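Local structure of glucose-1-phosphate thymidylyltransferase (Bacillus anthracis, 4ECM) at residues H48-G53 with V248-A253; I58-Y63 with R258-G263; D132-D137 with T242-H247. The protein catalyses the transfer of a thymidylyl group from dTTP to glucose 1-phosphate, giving dTDP-glucose and pyrophosphate, the entry step of dTDP-L-rhamnose biosynthesis. One frame throughout, in Å; residues are numbered along the deposited sequence. Where two conformers were deposited one is given.

How the contacts relate
Coming from the N terminus, the chain first lays down 48-53 and, a few residues on, the helical segment 58-63; both meet partners nearly 200 residues later. In between, contact 3 closes a shorter loop of about a hundred residues, pairing strand 133-135 with strand 241-243, and it lies wholly within the spans closed by the other two. Helix 247-256 then returns to 48-53 as contact 1, and the tail beyond it reaches 58-63 as contact 2, so these two cross along the chain. Val52 O and His60 NE2 join contacts 1 and 2, Ser249 OG and Asp243 OD2 join contacts 1 and 3, and contacts 1 and 3 both touch the bound nucleotide sugar.

Contact 1 of 3, residues H48-G53 with V248-A253; sequences HLLPVG and VSLQRA. With DAU (2'deoxy-thymidine-5'-diphospho-alpha-D-glucose), chain B.
Leu250 reaches out from its helix and meets the 48-53 segment with both methyls: CD2 approaches Leu50 CD1 at 4.2 Å, while CD1 rests 4.1 Å from Val52 CG2. With CG anti to the backbone N (chi1 171°), its branched end leans towards the loop, and the two leucine side chains cross at about a right angle. One helical turn later Ala253 takes up the other branch of Val52, its CB 4.1 Å from CG1. No hydrogen bond crosses; the contact is buried and mostly methyl on methyl, with Leu250 CD1 also resting against Pro51 O at 3.9 Å.

The next shell holds these pieces in place. Asn254, just past the segment, accepts from Gly53 N through OD1 and gives its ND2 to Pro51 O, so a helix side chain grips the loop backbone; Met57 backs both Val52 and Leu250. Pro51 packs on Pro51 of the second subunit.

At the far end, His48 NE2 and O3' of the ligand's deoxyribose are 2.5 Å apart, a hydrogen bond met at the ring edge. In this nucleotidyltransferase fold, the run from the 3-10 turn at His48 to Val52 links the dTDP-glucose pocket to helix 247-256.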
loop_
_atom_site.group_PDB
_atom_site.type_symbol
_atom_site.label_atom_id
_atom_site.label_comp_id
_atom_site.label_asym_id
_atom_site.label_seq_id
_atom_site.Cartn_x
_atom_site.Cartn_y
_atom_site.Cartn_z
ATOM N N HIS A 48 10.052 12.565 1.662
ATOM C CA HIS A 48 10.475 12.880 0.320
ATOM C C HIS A 48 9.391 12.754 -0.725
ATOM O O HIS A 48 9.652 12.991 -1.891
ATOM C CB HIS A 48 11.706 12.048 -0.037
ATOM C CG HIS A 48 12.745 12.078 1.036
ATOM N ND1 HIS A 48 12.858 11.085 1.985
ATOM C CD2 HIS A 48 13.647 13.029 1.373
ATOM C CE1 HIS A 48 13.815 11.411 2.837
ATOM N NE2 HIS A 48 14.315 12.582 2.481
ATOM N N LEU A 49 8.188 12.375 -0.313
ATOM C CA LEU A 49 7.068 12.328 -1.219
ATOM C C LEU A 49 6.070 13.443 -0.873
ATOM O O LEU A 49 5.007 13.542 -1.495
ATOM C CB LEU A 49 6.386 10.966 -1.198
ATOM C CG LEU A 49 7.285 9.796 -1.592
ATOM C CD1 LEU A 49 6.481 8.472 -1.554
ATOM C CD2 LEU A 49 7.930 10.021 -2.985
ATOM N N LEU A 50 6.416 14.283 0.106
ATOM C CA LEU A 50 5.580 15.431 0.457
ATOM C C LEU A 50 5.782 16.541 -0.582
ATOM O O LEU A 50 6.842 16.651 -1.203
ATOM C CB LEU A 50 5.937 15.963 1.846
ATOM C CG LEU A 50 5.708 15.017 3.032
ATOM C CD1 LEU A 50 6.106 15.720 4.346
ATOM C CD2 LEU A 50 4.257 14.545 3.097
ATOM N N PRO A 51 4.773 17.376 -0.776
ATOM C CA PRO A 51 4.916 18.433 -1.760
ATOM C C PRO A 51 5.969 19.488 -1.430
ATOM O O PRO A 51 6.112 19.890 -0.262
ATOM C CB PRO A 51 3.539 19.122 -1.738
ATOM C CG PRO A 51 2.634 18.155 -1.153
ATOM C CD PRO A 51 3.417 17.316 -0.221
ATOM N N VAL A 52 6.698 19.896 -2.469
ATOM C CA VAL A 52 7.612 21.031 -2.438
ATOM C C VAL A 52 7.296 21.760 -3.754
ATOM O O VAL A 52 7.805 21.404 -4.836
ATOM C CB VAL A 52 9.072 20.638 -2.341
ATOM C CG1 VAL A 52 9.958 21.874 -2.551
ATOM C CG2 VAL A 52 9.357 19.963 -0.954
ATOM N N GLY A 53 6.432 22.762 -3.675
ATOM C CA GLY A 53 5.973 23.419 -4.889
ATOM C C GLY A 53 4.915 22.496 -5.468
ATOM O O GLY A 53 4.101 21.927 -4.729
ATOM N N VAL A 248 8.976 24.530 9.499
ATOM C CA VAL A 248 9.291 25.860 8.989
ATOM C C VAL A 248 10.118 25.805 7.691
ATOM O O VAL A 248 9.843 26.545 6.742
ATOM C CB VAL A 248 10.028 26.717 10.057
ATOM C CG1 VAL A 248 10.505 28.047 9.460
ATOM C CG2 VAL A 248 9.119 26.960 11.264
ATOM N N SER A 249 11.104 24.917 7.639
ATOM C CA SER A 249 11.966 24.821 6.452
ATOM C C SER A 249 11.244 24.142 5.276
ATOM O O SER A 249 11.487 24.480 4.109
ATOM C CB SER A 249 13.316 24.173 6.790
ATOM O OG SER A 249 13.194 22.804 7.152
ATOM N N LEU A 250 10.338 23.210 5.581
ATOM C CA LEU A 250 9.521 22.581 4.534
ATOM C C LEU A 250 8.623 23.647 3.900
ATOM O O LEU A 250 8.465 23.709 2.680
ATOM C CB LEU A 250 8.662 21.440 5.110
ATOM C CG LEU A 250 7.605 20.823 4.190
ATOM C CD1 LEU A 250 8.245 20.156 2.959
ATOM C CD2 LEU A 250 6.758 19.818 4.969
ATOM N N GLN A 251 8.013 24.469 4.737
ATOM C CA GLN A 251 7.157 25.559 4.241
ATOM C C GLN A 251 7.963 26.562 3.425
ATOM O O GLN A 251 7.487 27.064 2.402
ATOM C CB GLN A 251 6.449 26.252 5.388
ATOM C CG GLN A 251 5.429 25.364 6.099
ATOM C CD GLN A 251 4.327 24.881 5.182
ATOM O OE1 GLN A 251 3.939 25.573 4.234
ATOM N NE2 GLN A 251 3.797 23.689 5.468
ATOM N N ARG A 252 9.186 26.839 3.867
ATOM C CA ARG A 252 10.074 27.761 3.160
ATOM C C ARG A 252 10.397 27.202 1.781
ATOM O O ARG A 252 10.312 27.908 0.778
ATOM C CB ARG A 252 11.371 27.931 3.941
ATOM C CG ARG A 252 12.332 28.990 3.403
ATOM C CD ARG A 252 13.668 28.803 4.087
ATOM N NE ARG A 252 13.457 28.568 5.511
ATOM C CZ ARG A 252 14.279 27.880 6.288
ATOM N NH1 ARG A 252 13.973 27.726 7.570
ATOM N NH2 ARG A 252 15.380 27.332 5.776
ATOM N N ALA A 253 10.765 25.927 1.739
ATOM C CA ALA A 253 11.091 25.258 0.474
ATOM C C ALA A 253 9.890 25.358 -0.467
ATOM O O ALA A 253 10.046 25.645 -1.654
ATOM C CB ALA A 253 11.465 23.787 0.723
HETATM O O6 DAU B . 20.863 19.334 5.148
HETATM C C6 DAU B . 22.286 19.457 5.206
HETATM C C5 DAU B . 22.817 18.683 6.404
HETATM O O5 DAU B . 22.363 17.339 6.278
HETATM C C4 DAU B . 24.347 18.737 6.482
HETATM O O4 DAU B . 24.797 20.069 6.695
HETATM C C3 DAU B . 24.900 17.854 7.598
HETATM O O3 DAU B . 26.342 17.861 7.524
HETATM C C2 DAU B . 24.343 16.438 7.410
HETATM O O2 DAU B . 24.742 15.579 8.495
HETATM C C1 DAU B . 22.823 16.452 7.306
HETATM O O1 DAU B . 22.277 16.842 8.561
HETATM P P2 DAU B . 20.764 16.446 8.962
HETATM O O3P DAU B . 19.771 17.325 8.239
HETATM O O4P DAU B . 20.736 16.324 10.460
HETATM O OPP DAU B . 20.614 14.976 8.304
HETATM P P DAU B . 19.249 14.131 8.399
HETATM O O1P DAU B . 18.077 15.082 8.406
HETATM O O2P DAU B . 19.410 13.121 9.477
HETATM O "O5'" DAU B . 19.215 13.369 6.978
HETATM C "C5'" DAU B . 18.967 14.112 5.802
HETATM C "C4'" DAU B . 18.548 13.263 4.602
HETATM O "O4'" DAU B . 19.293 12.056 4.451
HETATM C "C3'" DAU B . 17.079 12.901 4.614
HETATM O "O3'" DAU B . 16.566 13.349 3.356
HETATM C "C2'" DAU B . 17.023 11.395 4.713
HETATM C "C1'" DAU B . 18.428 10.944 4.344
HETATM N N11 DAU B . 19.045 9.950 5.238
HETATM C C61 DAU B . 19.187 10.282 6.610
HETATM C C51 DAU B . 19.434 9.302 7.551
HETATM C C5A DAU B . 19.693 9.684 8.993
HETATM C C21 DAU B . 18.946 8.589 4.891
HETATM O O21 DAU B . 18.735 8.276 3.604
HETATM N N31 DAU B . 19.189 7.601 5.788
HETATM C C41 DAU B . 19.422 7.890 7.095
HETATM O O41 DAU B . 19.641 6.892 7.980
#

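Contact 2 of 3, residues I58-Y63 with R258-G263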
loop_
_atom_site.group_PDB
_atom_site.type_symbol
_atom_site.label_atom_id
_atom_site.label_comp_id
_atom_site.label_asym_id
_atom_site.label_seq_id
_atom_site.Cartn_x
_atom_site.Cartn_y
_atom_site.Cartn_z
ATOM N N ILE A 58 11.037 14.627 -3.771
ATOM C CA ILE A 58 12.091 13.838 -4.419
ATOM C C ILE A 58 12.286 14.145 -5.903
ATOM O O ILE A 58 13.375 13.911 -6.441
ATOM C CB ILE A 58 11.898 12.315 -4.153
ATOM C CG1 ILE A 58 13.199 11.544 -4.413
ATOM C CG2 ILE A 58 10.716 11.755 -4.922
ATOM C CD1 ILE A 58 13.131 10.122 -3.936
ATOM N N TYR A 59 11.255 14.677 -6.567
ATOM C CA TYR A 59 11.376 15.018 -7.988
ATOM C C TYR A 59 12.469 16.048 -8.218
ATOM O O TYR A 59 13.097 16.046 -9.263
ATOM C CB TYR A 59 10.073 15.581 -8.562
ATOM C CG TYR A 59 9.061 14.574 -9.067
ATOM C CD1 TYR A 59 8.961 13.302 -8.519
ATOM C CD2 TYR A 59 8.130 14.937 -10.045
ATOM C CE1 TYR A 59 8.000 12.398 -8.969
ATOM C CE2 TYR A 59 7.165 14.041 -10.494
ATOM C CZ TYR A 59 7.107 12.776 -9.946
ATOM O OH TYR A 59 6.169 11.886 -10.392
ATOM N N HIS A 60 12.675 16.933 -7.255
ATOM C CA HIS A 60 13.679 17.987 -7.396
ATOM C C HIS A 60 15.080 17.393 -7.553
ATOM O O HIS A 60 15.825 17.818 -8.422
ATOM C CB HIS A 60 13.625 18.980 -6.226
ATOM C CG HIS A 60 12.345 19.753 -6.161
ATOM N ND1 HIS A 60 12.218 21.026 -6.672
ATOM C CD2 HIS A 60 11.118 19.409 -5.698
ATOM C CE1 HIS A 60 10.975 21.447 -6.498
ATOM N NE2 HIS A 60 10.282 20.480 -5.921
ATOM N N ALA A 61 15.397 16.388 -6.744
ATOM C CA ALA A 61 16.702 15.745 -6.787
ATOM C C ALA A 61 16.896 15.001 -8.106
ATOM O O ALA A 61 17.982 15.046 -8.720
ATOM C CB ALA A 61 16.860 14.813 -5.603
ATOM N N VAL A 62 15.838 14.339 -8.558
ATOM C CA VAL A 62 15.869 13.616 -9.827
ATOM C C VAL A 62 16.159 14.602 -10.983
ATOM O O VAL A 62 17.040 14.364 -11.800
ATOM C CB VAL A 62 14.541 12.860 -10.075
ATOM C CG1 VAL A 62 14.509 12.247 -11.480
ATOM C CG2 VAL A 62 14.309 11.771 -8.976
ATOM N N TYR A 63 15.442 15.727 -11.010
ATOM C CA TYR A 63 15.618 16.709 -12.066
ATOM C C TYR A 63 17.037 17.309 -12.024
ATOM O O TYR A 63 17.628 17.536 -13.074
ATOM C CB TYR A 63 14.561 17.809 -11.955
ATOM C CG TYR A 63 14.455 18.715 -13.185
ATOM C CD1 TYR A 63 13.680 18.333 -14.282
ATOM C CD2 TYR A 63 15.103 19.946 -13.240
ATOM C CE1 TYR A 63 13.567 19.142 -15.400
ATOM C CE2 TYR A 63 15.002 20.767 -14.359
ATOM C CZ TYR A 63 14.229 20.359 -15.433
ATOM O OH TYR A 63 14.102 21.150 -16.549
ATOM N N ARG A 258 7.760 27.696 -5.758
ATOM C CA ARG A 258 6.496 27.930 -6.476
ATOM C C ARG A 258 6.571 27.909 -7.999
ATOM O O ARG A 258 5.738 27.296 -8.639
ATOM C CB ARG A 258 5.853 29.260 -6.053
ATOM C CG ARG A 258 4.460 29.499 -6.667
ATOM C CD ARG A 258 4.002 30.953 -6.474
ATOM N NE ARG A 258 4.808 31.854 -7.290
ATOM C CZ ARG A 258 4.813 33.181 -7.192
ATOM N NH1 ARG A 258 4.063 33.795 -6.296
ATOM N NH2 ARG A 258 5.603 33.896 -7.981
ATOM N N ASP A 259 7.557 28.578 -8.576
ATOM C CA ASP A 259 7.639 28.679 -10.037
ATOM C C ASP A 259 8.523 27.647 -10.703
ATOM O O ASP A 259 8.796 27.743 -11.902
ATOM C CB ASP A 259 8.079 30.090 -10.424
ATOM C CG ASP A 259 7.103 31.152 -9.935
ATOM O OD1 ASP A 259 5.878 30.884 -9.887
ATOM O OD2 ASP A 259 7.561 32.256 -9.591
ATOM N N ILE A 260 8.969 26.650 -9.953
ATOM C CA ILE A 260 9.792 25.601 -10.536
ATOM C C ILE A 260 8.904 24.719 -11.415
ATOM O O ILE A 260 7.890 24.182 -10.957
ATOM C CB ILE A 260 10.527 24.776 -9.464
ATOM C CG1 ILE A 260 11.610 25.638 -8.789
ATOM C CG2 ILE A 260 11.173 23.522 -10.088
ATOM C CD1 ILE A 260 12.221 24.999 -7.556
ATOM N N ASN A 261 9.317 24.573 -12.673
ATOM C CA ASN A 261 8.593 23.800 -13.675
ATOM C C ASN A 261 9.523 22.767 -14.313
ATOM O O ASN A 261 10.572 23.124 -14.858
ATOM C CB ASN A 261 8.080 24.755 -14.759
ATOM C CG ASN A 261 7.201 24.071 -15.793
ATOM O OD1 ASN A 261 6.747 22.934 -15.609
ATOM N ND2 ASN A 261 6.925 24.784 -16.886
ATOM N N PHE A 262 9.138 21.497 -14.263
ATOM C CA PHE A 262 9.970 20.446 -14.826
ATOM C C PHE A 262 9.497 19.965 -16.194
ATOM O O PHE A 262 10.028 18.989 -16.731
ATOM C CB PHE A 262 10.078 19.247 -13.861
ATOM C CG PHE A 262 10.733 19.570 -12.550
ATOM C CD1 PHE A 262 11.837 20.387 -12.491
ATOM C CD2 PHE A 262 10.268 19.010 -11.379
ATOM C CE1 PHE A 262 12.441 20.677 -11.283
ATOM C CE2 PHE A 262 10.866 19.290 -10.172
ATOM C CZ PHE A 262 11.961 20.121 -10.127
ATOM N N GLY A 263 8.500 20.616 -16.761
ATOM C CA GLY A 263 8.024 20.207 -18.074
ATOM C C GLY A 263 7.117 18.994 -18.025
ATOM O O GLY A 263 6.904 18.393 -16.958
HETATM O O HOH W 1 13.744 23.780 -15.749
#
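Residues 58-63 form a stretch of helix 57-67, with Tyr63 N bonded to Tyr59 O at 2.9 Å, whereas 258-263 is an irregular tail following helix 247-256. The two backbones come nearest at Tyr63 and Phe262, whose CA atoms are 7.3 Å apart, and no hydrogen bond joins them directly. What holds them is an aromatic cluster of His60, Tyr63 and Phe262, by which the C-terminal tail is fastened to one flank of the nucleotidyltransferase fold.

Phe262 is the centre of it. Its CG lies anti to the carbonyl carbon (chi1 -63°), which sends the ring in between the side chains of His60 and Tyr63. Against Tyr63 it makes an offset stack, the centroids 4.2 Å apart and the planes inclined by 28°, and Tyr63 CB adds a CH-pi contact over the phenylalanine face. Towards His60 the same ring presents its edge: the pair is T-shaped, planes at 75°, with Phe262 CZ over the imidazole face and 3.6 Å from His60 ND1. Ile260 CD1 meets that imidazole at its edge, 3.9 Å from His60 CE1. The other imidazole nitrogen, NE2, is bonded to Val52 O, which fixes the rotation of the ring.

Tyr59 adds a smaller contact, its CB 4.1 Å from Phe262 CE2. Outside the two segments, Tyr55 accepts Phe262 N through its OH, and Phe266 sets its ring against Tyr63 edge-to-face.

At the tail's turn Asn261 OD1 accepts from Gly263 N in an Asx turn, the donor lying above the amide carbonyl plane. A water bridges the two segments, bound to Tyr63 OH at 2.8 Å and only weakly to Asn261 O.

Contact 3 of 3, residues D132-D137 with T242-H247. With DAU (2'deoxy-thymidine-5'-diphospho-alpha-D-glucose), chain B.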
loop_
_atom_site.group_PDB
_atom_site.type_symbol
_atom_site.label_atom_id
_atom_site.label_comp_id
_atom_site.label_asym_id
_atom_site.label_seq_id
_atom_site.Cartn_x
_atom_site.Cartn_y
_atom_site.Cartn_z
ATOM N N ASP A 132 16.069 15.717 1.031
ATOM C CA ASP A 132 15.383 16.900 1.572
ATOM C C ASP A 132 16.126 18.213 1.327
ATOM O O ASP A 132 15.767 19.217 1.916
ATOM C CB ASP A 132 15.054 16.711 3.073
ATOM C CG ASP A 132 16.299 16.729 3.980
ATOM O OD1 ASP A 132 17.423 16.846 3.465
ATOM O OD2 ASP A 132 16.135 16.623 5.221
ATOM N N ASN A 133 17.167 18.197 0.479
ATOM C CA ASN A 133 17.904 19.408 0.119
ATOM C C ASN A 133 17.353 20.002 -1.171
ATOM O O ASN A 133 17.451 19.386 -2.254
ATOM C CB ASN A 133 19.405 19.139 -0.043
ATOM C CG ASN A 133 20.167 19.147 1.294
ATOM O OD1 ASN A 133 21.228 19.752 1.387
ATOM N ND2 ASN A 133 19.605 18.514 2.330
ATOM N N ILE A 134 16.778 21.200 -1.061
ATOM C CA ILE A 134 16.161 21.877 -2.202
ATOM C C ILE A 134 16.945 23.145 -2.456
ATOM O O ILE A 134 17.184 23.923 -1.531
ATOM C CB ILE A 134 14.677 22.203 -1.915
ATOM C CG1 ILE A 134 13.960 20.967 -1.348
ATOM C CG2 ILE A 134 13.982 22.797 -3.163
ATOM C CD1 ILE A 134 13.934 19.729 -2.269
ATOM N N PHE A 135 17.340 23.358 -3.710
ATOM C CA PHE A 135 18.174 24.501 -4.057
ATOM C C PHE A 135 18.007 24.923 -5.510
ATOM O O PHE A 135 17.569 24.124 -6.341
ATOM C CB PHE A 135 19.631 24.158 -3.762
ATOM C CG PHE A 135 20.106 22.926 -4.441
ATOM C CD1 PHE A 135 20.854 23.000 -5.600
ATOM C CD2 PHE A 135 19.802 21.672 -3.928
ATOM C CE1 PHE A 135 21.285 21.855 -6.231
ATOM C CE2 PHE A 135 20.214 20.530 -4.567
ATOM C CZ PHE A 135 20.962 20.615 -5.717
ATOM N N SER A 136 18.375 26.174 -5.815
ATOM C CA SER A 136 18.229 26.725 -7.179
ATOM C C SER A 136 19.392 26.483 -8.155
ATOM O O SER A 136 19.179 26.420 -9.354
ATOM C CB SER A 136 17.944 28.229 -7.124
ATOM O OG SER A 136 18.989 28.937 -6.485
ATOM N N ASP A 137 20.619 26.378 -7.671
ATOM C CA ASP A 137 21.732 26.189 -8.601
ATOM C C ASP A 137 21.631 24.934 -9.449
ATOM O O ASP A 137 21.139 23.905 -8.977
ATOM C CB ASP A 137 23.052 26.079 -7.841
ATOM C CG ASP A 137 23.654 27.417 -7.482
ATOM O OD1 ASP A 137 23.050 28.483 -7.768
ATOM O OD2 ASP A 137 24.775 27.386 -6.930
ATOM N N THR A 242 17.839 25.284 0.837
ATOM C CA THR A 242 17.207 25.008 2.099
ATOM C C THR A 242 17.033 23.521 2.300
ATOM O O THR A 242 16.937 22.743 1.337
ATOM C CB THR A 242 15.800 25.615 2.200
ATOM O OG1 THR A 242 15.297 25.409 3.530
ATOM C CG2 THR A 242 14.836 24.954 1.183
ATOM N N ASP A 243 17.055 23.108 3.555
ATOM C CA ASP A 243 16.712 21.758 3.860
ATOM C C ASP A 243 15.185 21.810 3.919
ATOM O O ASP A 243 14.555 22.887 3.900
ATOM C CB ASP A 243 17.233 21.321 5.222
ATOM C CG ASP A 243 16.506 22.018 6.358
ATOM O OD1 ASP A 243 16.714 23.223 6.517
ATOM O OD2 ASP A 243 15.741 21.364 7.084
ATOM N N ALA A 244 14.571 20.658 3.943
ATOM C CA ALA A 244 13.106 20.608 4.085
ATOM C C ALA A 244 12.669 19.619 5.141
ATOM O O ALA A 244 11.611 19.033 5.015
ATOM C CB ALA A 244 12.465 20.280 2.747
ATOM N N GLY A 245 13.467 19.475 6.199
ATOM C CA GLY A 245 13.224 18.483 7.265
ATOM C C GLY A 245 12.540 18.953 8.542
ATOM O O GLY A 245 12.389 18.166 9.475
ATOM N N THR A 246 12.135 20.229 8.586
ATOM C CA THR A 246 11.406 20.801 9.716
ATOM C C THR A 246 10.180 21.476 9.140
ATOM O O THR A 246 10.169 21.850 7.967
ATOM C CB THR A 246 12.231 21.882 10.456
ATOM O OG1 THR A 246 12.483 22.971 9.560
ATOM C CG2 THR A 246 13.587 21.314 10.998
ATOM N N HIS A 247 9.143 21.665 9.944
ATOM C CA HIS A 247 7.953 22.329 9.430
ATOM C C HIS A 247 8.233 23.680 8.797
ATOM O O HIS A 247 7.795 23.939 7.671
ATOM C CB HIS A 247 6.873 22.446 10.499
ATOM C CG HIS A 247 6.287 21.126 10.878
ATOM N ND1 HIS A 247 5.455 20.417 10.035
ATOM C CD2 HIS A 247 6.416 20.379 12.002
ATOM C CE1 HIS A 247 5.096 19.288 10.624
ATOM N NE2 HIS A 247 5.668 19.239 11.818
HETATM O O6 DAU B . 20.863 19.334 5.148
HETATM C C6 DAU B . 22.286 19.457 5.206
HETATM C C5 DAU B . 22.817 18.683 6.404
HETATM O O5 DAU B . 22.363 17.339 6.278
HETATM C C4 DAU B . 24.347 18.737 6.482
HETATM O O4 DAU B . 24.797 20.069 6.695
HETATM C C3 DAU B . 24.900 17.854 7.598
HETATM O O3 DAU B . 26.342 17.861 7.524
HETATM C C2 DAU B . 24.343 16.438 7.410
HETATM O O2 DAU B . 24.742 15.579 8.495
HETATM C C1 DAU B . 22.823 16.452 7.306
HETATM O O1 DAU B . 22.277 16.842 8.561
HETATM P P2 DAU B . 20.764 16.446 8.962
HETATM O O3P DAU B . 19.771 17.325 8.239
HETATM O O4P DAU B . 20.736 16.324 10.460
HETATM O OPP DAU B . 20.614 14.976 8.304
HETATM P P DAU B . 19.249 14.131 8.399
HETATM O O1P DAU B . 18.077 15.082 8.406
HETATM O O2P DAU B . 19.410 13.121 9.477
HETATM O "O5'" DAU B . 19.215 13.369 6.978
HETATM C "C5'" DAU B . 18.967 14.112 5.802
HETATM C "C4'" DAU B . 18.548 13.263 4.602
HETATM O "O4'" DAU B . 19.293 12.056 4.451
HETATM C "C3'" DAU B . 17.079 12.901 4.614
HETATM O "O3'" DAU B . 16.566 13.349 3.356
HETATM C "C2'" DAU B . 17.023 11.395 4.713
HETATM C "C1'" DAU B . 18.428 10.944 4.344
HETATM N N11 DAU B . 19.045 9.950 5.238
HETATM C C61 DAU B . 19.187 10.282 6.610
HETATM C C51 DAU B . 19.434 9.302 7.551
HETATM C C5A DAU B . 19.693 9.684 8.993
HETATM C C21 DAU B . 18.946 8.589 4.891
HETATM O O21 DAU B . 18.735 8.276 3.604
HETATM N N31 DAU B . 19.189 7.601 5.788
HETATM C C41 DAU B . 19.422 7.890 7.095
HETATM O O41 DAU B . 19.641 6.892 7.980
#
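Ile134 and Thr242 face each other as an antiparallel hydrogen-bonded pair, and their two backbone bonds are the firm link here: Ile134 N to Thr242 O at 2.9 Å, and Thr242 N to Ile134 O at 2.8 Å. A third, from Ala244 N to Asp132 O, is bent and weak. Thr242 OG1, anti to its own nitrogen (chi1 -174°), hydrogen-bonds to Asp243 O in the carbonyl plane.

Apolar contact is slight. Thr242 CG2 comes within 4.1 Å of Ile134 CB, and Ile134 CG1 lies 4.4 Å from Ala244 CB.

Charged and amide groups occupy the ligand side. Asn133 ND2 donates to the glucose O6 of the nucleotide sugar at 3.2 Å and also, in its amide plane, to Asp132 OD1; its OD1 takes hydrogen bonds from Gly194 N and Trp241 NE1, which fixes the amide's orientation. Asp132 N makes a weak bond to O3' of the ligand, and its OD2 forms a salt bridge with Lys47. In one of its two conformers, Asp243 closes an Asx turn from OD2 onto Gly245 N, 3.1 Å away, with OD2 also bound to Ser249 OG and OD1 in a salt bridge with Arg165.

The two-stranded ribbon puts Asn133 and Asp243 on the face nearer the sugar, while Ile134 packs on Met57 and His60 of helix 57-67 and Thr242 on Ser249 and Ala253 of helix 247-256; Asn133 also leans on strand 190-198.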